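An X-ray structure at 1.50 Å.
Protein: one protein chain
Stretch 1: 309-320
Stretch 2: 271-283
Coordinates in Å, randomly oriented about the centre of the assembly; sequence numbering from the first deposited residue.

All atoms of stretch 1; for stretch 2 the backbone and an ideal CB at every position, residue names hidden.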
# COMPACT_ATOMS: atom_id res chain seq x y z
N GLN A 309 -3.51 -5.95 -20.32
CA GLN A 309 -2.34 -6.20 -19.43
C GLN A 309 -1.83 -4.92 -18.77
O GLN A 309 -0.63 -4.72 -18.66
CB GLN A 309 -1.19 -6.84 -20.22
CG GLN A 309 -1.44 -8.29 -20.70
CD GLN A 309 -0.11 -9.01 -21.00
OE1 GLN A 309 0.65 -9.35 -20.08
NE2 GLN A 309 0.19 -9.19 -22.27
N HIS A 310 -2.73 -4.04 -18.33
CA HIS A 310 -2.30 -2.90 -17.54
C HIS A 310 -1.97 -3.35 -16.12
O HIS A 310 -2.46 -4.39 -15.63
CB HIS A 310 -3.38 -1.82 -17.51
CG HIS A 310 -3.73 -1.26 -18.86
ND1 HIS A 310 -2.79 -0.64 -19.67
CD2 HIS A 310 -4.92 -1.13 -19.48
CE1 HIS A 310 -3.40 -0.19 -20.76
NE2 HIS A 310 -4.70 -0.48 -20.67
N ILE A 311 -1.16 -2.54 -15.45
CA ILE A 311 -0.95 -2.62 -14.01
C ILE A 311 -1.53 -1.37 -13.37
O ILE A 311 -1.15 -0.24 -13.74
CB ILE A 311 0.56 -2.75 -13.67
CG1 ILE A 311 1.15 -4.02 -14.33
CG2 ILE A 311 0.79 -2.69 -12.15
CD1 ILE A 311 2.71 -4.17 -14.16
N ILE A 312 -2.46 -1.58 -12.44
CA ILE A 312 -3.13 -0.48 -11.77
C ILE A 312 -2.94 -0.69 -10.28
O ILE A 312 -3.40 -1.70 -9.74
CB ILE A 312 -4.65 -0.50 -12.11
CG1 ILE A 312 -4.87 -0.30 -13.62
CG2 ILE A 312 -5.41 0.60 -11.26
CD1 ILE A 312 -6.35 -0.60 -14.06
N ARG A 313 -2.29 0.24 -9.59
CA ARG A 313 -2.05 0.03 -8.16
C ARG A 313 -1.97 1.32 -7.35
O ARG A 313 -1.64 2.40 -7.89
CB ARG A 313 -0.82 -0.84 -7.92
CG ARG A 313 0.38 -0.46 -8.65
CD ARG A 313 1.49 -1.60 -8.62
NE ARG A 313 2.05 -1.79 -7.27
CZ ARG A 313 3.13 -1.17 -6.81
NH1 ARG A 313 3.78 -0.31 -7.59
NH2 ARG A 313 3.53 -1.38 -5.54
N ASN A 314 -2.37 1.22 -6.09
CA ASN A 314 -2.25 2.33 -5.11
C ASN A 314 -3.12 3.53 -5.48
O ASN A 314 -2.69 4.69 -5.37
CB ASN A 314 -0.76 2.71 -4.97
CG ASN A 314 0.11 1.50 -4.60
OD1 ASN A 314 -0.23 0.74 -3.71
ND2 ASN A 314 1.19 1.30 -5.32
N ILE A 315 -4.35 3.25 -5.90
CA ILE A 315 -5.26 4.30 -6.39
C ILE A 315 -6.17 4.68 -5.23
O ILE A 315 -6.60 3.81 -4.44
CB ILE A 315 -6.15 3.74 -7.51
CG1 ILE A 315 -5.31 3.12 -8.62
CG2 ILE A 315 -7.12 4.81 -8.03
CD1 ILE A 315 -4.34 4.07 -9.37
N ILE A 316 -6.49 5.97 -5.10
CA ILE A 316 -7.52 6.39 -4.12
C ILE A 316 -8.39 7.45 -4.79
O ILE A 316 -7.85 8.39 -5.40
CB ILE A 316 -6.91 6.89 -2.78
CG1 ILE A 316 -8.04 7.25 -1.79
CG2 ILE A 316 -5.92 8.06 -3.00
CD1 ILE A 316 -7.55 7.54 -0.36
N THR A 317 -9.71 7.31 -4.70
CA THR A 317 -10.61 8.31 -5.30
C THR A 317 -11.68 8.70 -4.32
O THR A 317 -12.06 7.89 -3.48
CB THR A 317 -11.24 7.84 -6.65
OG1 THR A 317 -12.37 7.00 -6.40
CG2 THR A 317 -10.19 7.08 -7.51
N ARG A 318 -12.13 9.95 -4.39
CA ARG A 318 -13.11 10.44 -3.40
C ARG A 318 -14.18 11.29 -4.05
O ARG A 318 -13.87 12.29 -4.73
CB ARG A 318 -12.41 11.25 -2.29
CG ARG A 318 -13.35 11.61 -1.12
CD ARG A 318 -12.78 12.72 -0.17
NE ARG A 318 -12.86 14.07 -0.77
CZ ARG A 318 -13.95 14.83 -0.77
NH1 ARG A 318 -15.07 14.36 -0.22
NH2 ARG A 318 -13.94 16.05 -1.34
N ASP A 319 -15.44 10.91 -3.81
CA ASP A 319 -16.63 11.69 -4.21
C ASP A 319 -16.66 11.98 -5.73
O ASP A 319 -17.05 13.08 -6.17
CB ASP A 319 -16.69 13.00 -3.36
CG ASP A 319 -18.07 13.65 -3.32
OD1 ASP A 319 -19.11 12.98 -3.58
OD2 ASP A 319 -18.10 14.88 -3.02
N CYS A 320 -16.27 10.98 -6.52
CA CYS A 320 -16.36 11.07 -7.96
C CYS A 320 -17.80 10.82 -8.41
O CYS A 320 -18.48 9.96 -7.85
CB CYS A 320 -15.42 10.06 -8.58
SG CYS A 320 -13.64 10.48 -8.22
N UNK A 271 -4.46 9.87 -7.07
CA UNK A 271 -5.49 10.37 -6.15
C UNK A 271 -6.45 11.20 -6.98
O UNK A 271 -6.04 12.25 -7.50
CB UNK A 271 -4.89 11.19 -5.00
N UNK A 272 -7.71 10.77 -7.09
CA UNK A 272 -8.69 11.52 -7.90
C UNK A 272 -9.76 12.06 -6.99
O UNK A 272 -10.40 11.30 -6.24
CB UNK A 272 -9.31 10.65 -8.99
N UNK A 273 -9.91 13.37 -7.01
CA UNK A 273 -10.89 14.05 -6.15
C UNK A 273 -11.99 14.71 -6.98
O UNK A 273 -11.71 15.61 -7.75
CB UNK A 273 -10.20 15.10 -5.28
N UNK A 274 -13.24 14.25 -6.83
CA UNK A 274 -14.42 14.91 -7.43
C UNK A 274 -14.33 15.12 -8.94
O UNK A 274 -14.71 16.19 -9.43
CB UNK A 274 -14.64 16.27 -6.76
N UNK A 275 -13.86 14.12 -9.69
CA UNK A 275 -14.04 14.21 -11.17
C UNK A 275 -15.52 13.97 -11.51
O UNK A 275 -16.28 13.42 -10.69
CB UNK A 275 -13.16 13.19 -11.90
N UNK A 276 -15.94 14.44 -12.68
CA UNK A 276 -17.36 14.33 -13.03
C UNK A 276 -17.71 12.97 -13.61
O UNK A 276 -18.87 12.52 -13.48
CB UNK A 276 -17.74 15.42 -14.03
N UNK A 277 -16.73 12.29 -14.24
CA UNK A 277 -16.95 10.91 -14.62
C UNK A 277 -16.19 9.97 -13.66
O UNK A 277 -16.44 10.04 -12.44
CB UNK A 277 -16.51 10.68 -16.07
N UNK A 278 -15.27 9.13 -14.13
CA UNK A 278 -14.85 7.97 -13.30
C UNK A 278 -13.48 8.23 -12.67
O UNK A 278 -12.59 8.81 -13.31
CB UNK A 278 -14.80 6.69 -14.14
N UNK A 279 -13.30 7.80 -11.43
CA UNK A 279 -12.03 8.08 -10.72
C UNK A 279 -10.80 7.73 -11.54
O UNK A 279 -9.82 8.50 -11.58
CB UNK A 279 -11.98 7.31 -9.40
N UNK A 280 -10.80 6.55 -12.15
CA UNK A 280 -9.92 6.28 -13.28
C UNK A 280 -10.80 5.59 -14.31
O UNK A 280 -11.75 4.89 -13.94
CB UNK A 280 -8.71 5.43 -12.89
N UNK A 281 -10.50 5.80 -15.60
CA UNK A 281 -11.24 5.13 -16.69
C UNK A 281 -10.19 4.40 -17.52
O UNK A 281 -9.60 5.00 -18.43
CB UNK A 281 -12.04 6.12 -17.54
N UNK A 282 -9.92 3.15 -17.18
CA UNK A 282 -8.90 2.38 -17.91
C UNK A 282 -9.65 1.35 -18.75
O UNK A 282 -9.51 0.14 -18.55
CB UNK A 282 -7.90 1.71 -16.96
N UNK A 283 -10.52 1.84 -19.64
CA UNK A 283 -11.26 0.98 -20.56
C UNK A 283 -10.72 1.11 -21.98
O UNK A 283 -10.19 2.17 -22.37
CB UNK A 283 -12.75 1.32 -20.53

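Position 271 is the first of three in parallel register, pairing with Ile316. Its ideal CB lies 3.9 Å from Ile316 CG2, on the sheet face that carries the Ile316 side chain, so a beta-branched residue, aliphatic or threonine, would suit. It is Thr271, whose OG1 sits 3.5 Å from Ile316 CG2.

Position 272 pairs with Thr317, and its backbone does the stitching with any residue but proline: the N of 272 donates to Ile316 O (2.9 Å), and the O of 272 accepts from Arg318 N (2.9 Å). The ideal CB looks onto Thr317 CG2 at 4.0 Å and Cys320 SG at 4.4 Å, a small niche for valine, threonine or alanine. Thr272 places CG2 3.8 Å from Cys320 SG. Thr272 OG1 donates to the backbone O of 279 at 2.8 Å, tying its own loop back to the strand.

Position 273 returns to the face of Ile316 and Arg318, pairing with Arg318. Its ideal CB lies 4.7 Å from Arg318 O, and the extended angles favour a branched aliphatic or threonine beside the arginine side chain. Ile273 brings CG2 to 4.2 Å from Arg318 NH2.

Position 274 has positive phi and psi (54/44), where glycine, asparagine or another polar residue is expected. The N of 274 donates to Arg318 O (2.9 Å). CA-to-CB points away overall, yet the carboxylate of Asp319 is available to a long donor. Gln274 extends so that NE2 donates to Asp319 OD2 at 2.9 Å.

Position 275 has its ideal CB 4.6 Å from Cys320 SG, leaving room for something small, perhaps serine, alanine or cysteine. Cys275, at chi1 p, packs its SG 3.4 Å from Cys320 SG.

Positions 276, 277 and 278 point away, so stretch 1 hardly constrains them. They are Tyr276, Tyr277 and Asp278.

Position 279 gives the firmest reading: an ideal CB would fall 2.6 Å from Thr317 CG2, a clash, so glycine fits best. Gly279 lets its CA approach both Thr317 CG2 and Cys320 SG at 3.8 Å.

Position 280 points toward stretch 1, where Ile312 and Ile315 ask for a sizeable aliphatic. Ile280 reaches Ile312 CG2 with CD1 (3.6 Å) and Ile315 CG2 with its own CG2 (4.1 Å).

Position 281 is out of reach and free by this contact; it is Asp281.

Position 282 faces Ile312 CD1, 4.0 Å from its ideal CB, so a compact aliphatic suits. Val282 also sets CG1 3.3 Å from His310 CD2.

Position 283 points away; Asn283 donates through ND2 to Asp281 OD1 (2.8 Å).

Stretch 2 271-283: TTIQCYYDGIDVN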
# COMPACT_ATOMS: atom_id res chain seq x y z
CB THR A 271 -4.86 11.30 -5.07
OG1 THR A 271 -3.89 10.55 -4.32
CG2 THR A 271 -5.92 11.90 -4.16
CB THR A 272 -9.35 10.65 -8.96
OG1 THR A 272 -8.34 10.09 -9.80
CG2 THR A 272 -10.31 11.51 -9.82
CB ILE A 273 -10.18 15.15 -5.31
CG1 ILE A 273 -9.11 14.51 -4.37
CG2 ILE A 273 -11.22 16.00 -4.53
CD1 ILE A 273 -8.10 15.52 -3.70
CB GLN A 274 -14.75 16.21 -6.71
CG GLN A 274 -15.19 15.96 -5.26
CD GLN A 274 -15.50 17.26 -4.53
OE1 GLN A 274 -14.73 18.25 -4.60
NE2 GLN A 274 -16.62 17.28 -3.84
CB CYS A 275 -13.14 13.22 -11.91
SG CYS A 275 -13.47 11.47 -11.52
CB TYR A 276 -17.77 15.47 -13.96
CG TYR A 276 -19.26 15.63 -14.11
CD1 TYR A 276 -20.10 15.85 -13.00
CD2 TYR A 276 -19.85 15.62 -15.38
CE1 TYR A 276 -21.50 16.04 -13.15
CE2 TYR A 276 -21.21 15.84 -15.54
CZ TYR A 276 -22.04 16.02 -14.41
OH TYR A 276 -23.42 16.22 -14.57
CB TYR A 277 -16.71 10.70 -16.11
CG TYR A 277 -17.89 11.24 -16.92
CD1 TYR A 277 -18.97 10.40 -17.23
CD2 TYR A 277 -17.98 12.59 -17.27
CE1 TYR A 277 -20.07 10.88 -17.95
CE2 TYR A 277 -19.07 13.08 -17.99
CZ TYR A 277 -20.12 12.23 -18.32
OH TYR A 277 -21.21 12.73 -19.03
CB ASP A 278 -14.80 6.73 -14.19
CG ASP A 278 -16.06 6.61 -15.01
OD1 ASP A 278 -17.14 6.71 -14.39
OD2 ASP A 278 -15.98 6.52 -16.26
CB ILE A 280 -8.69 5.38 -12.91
CG1 ILE A 280 -9.11 3.97 -12.45
CG2 ILE A 280 -7.81 6.06 -11.87
CD1 ILE A 280 -7.93 3.05 -12.16
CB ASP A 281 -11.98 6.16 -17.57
CG ASP A 281 -12.60 5.53 -18.80
OD1 ASP A 281 -12.63 4.27 -18.87
OD2 ASP A 281 -13.09 6.29 -19.69
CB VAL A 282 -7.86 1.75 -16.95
CG1 VAL A 282 -6.73 1.07 -17.74
CG2 VAL A 282 -7.24 2.84 -16.05
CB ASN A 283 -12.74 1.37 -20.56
CG ASN A 283 -13.46 0.90 -19.30
OD1 ASN A 283 -14.16 -0.13 -19.31
ND2 ASN A 283 -13.29 1.64 -18.20
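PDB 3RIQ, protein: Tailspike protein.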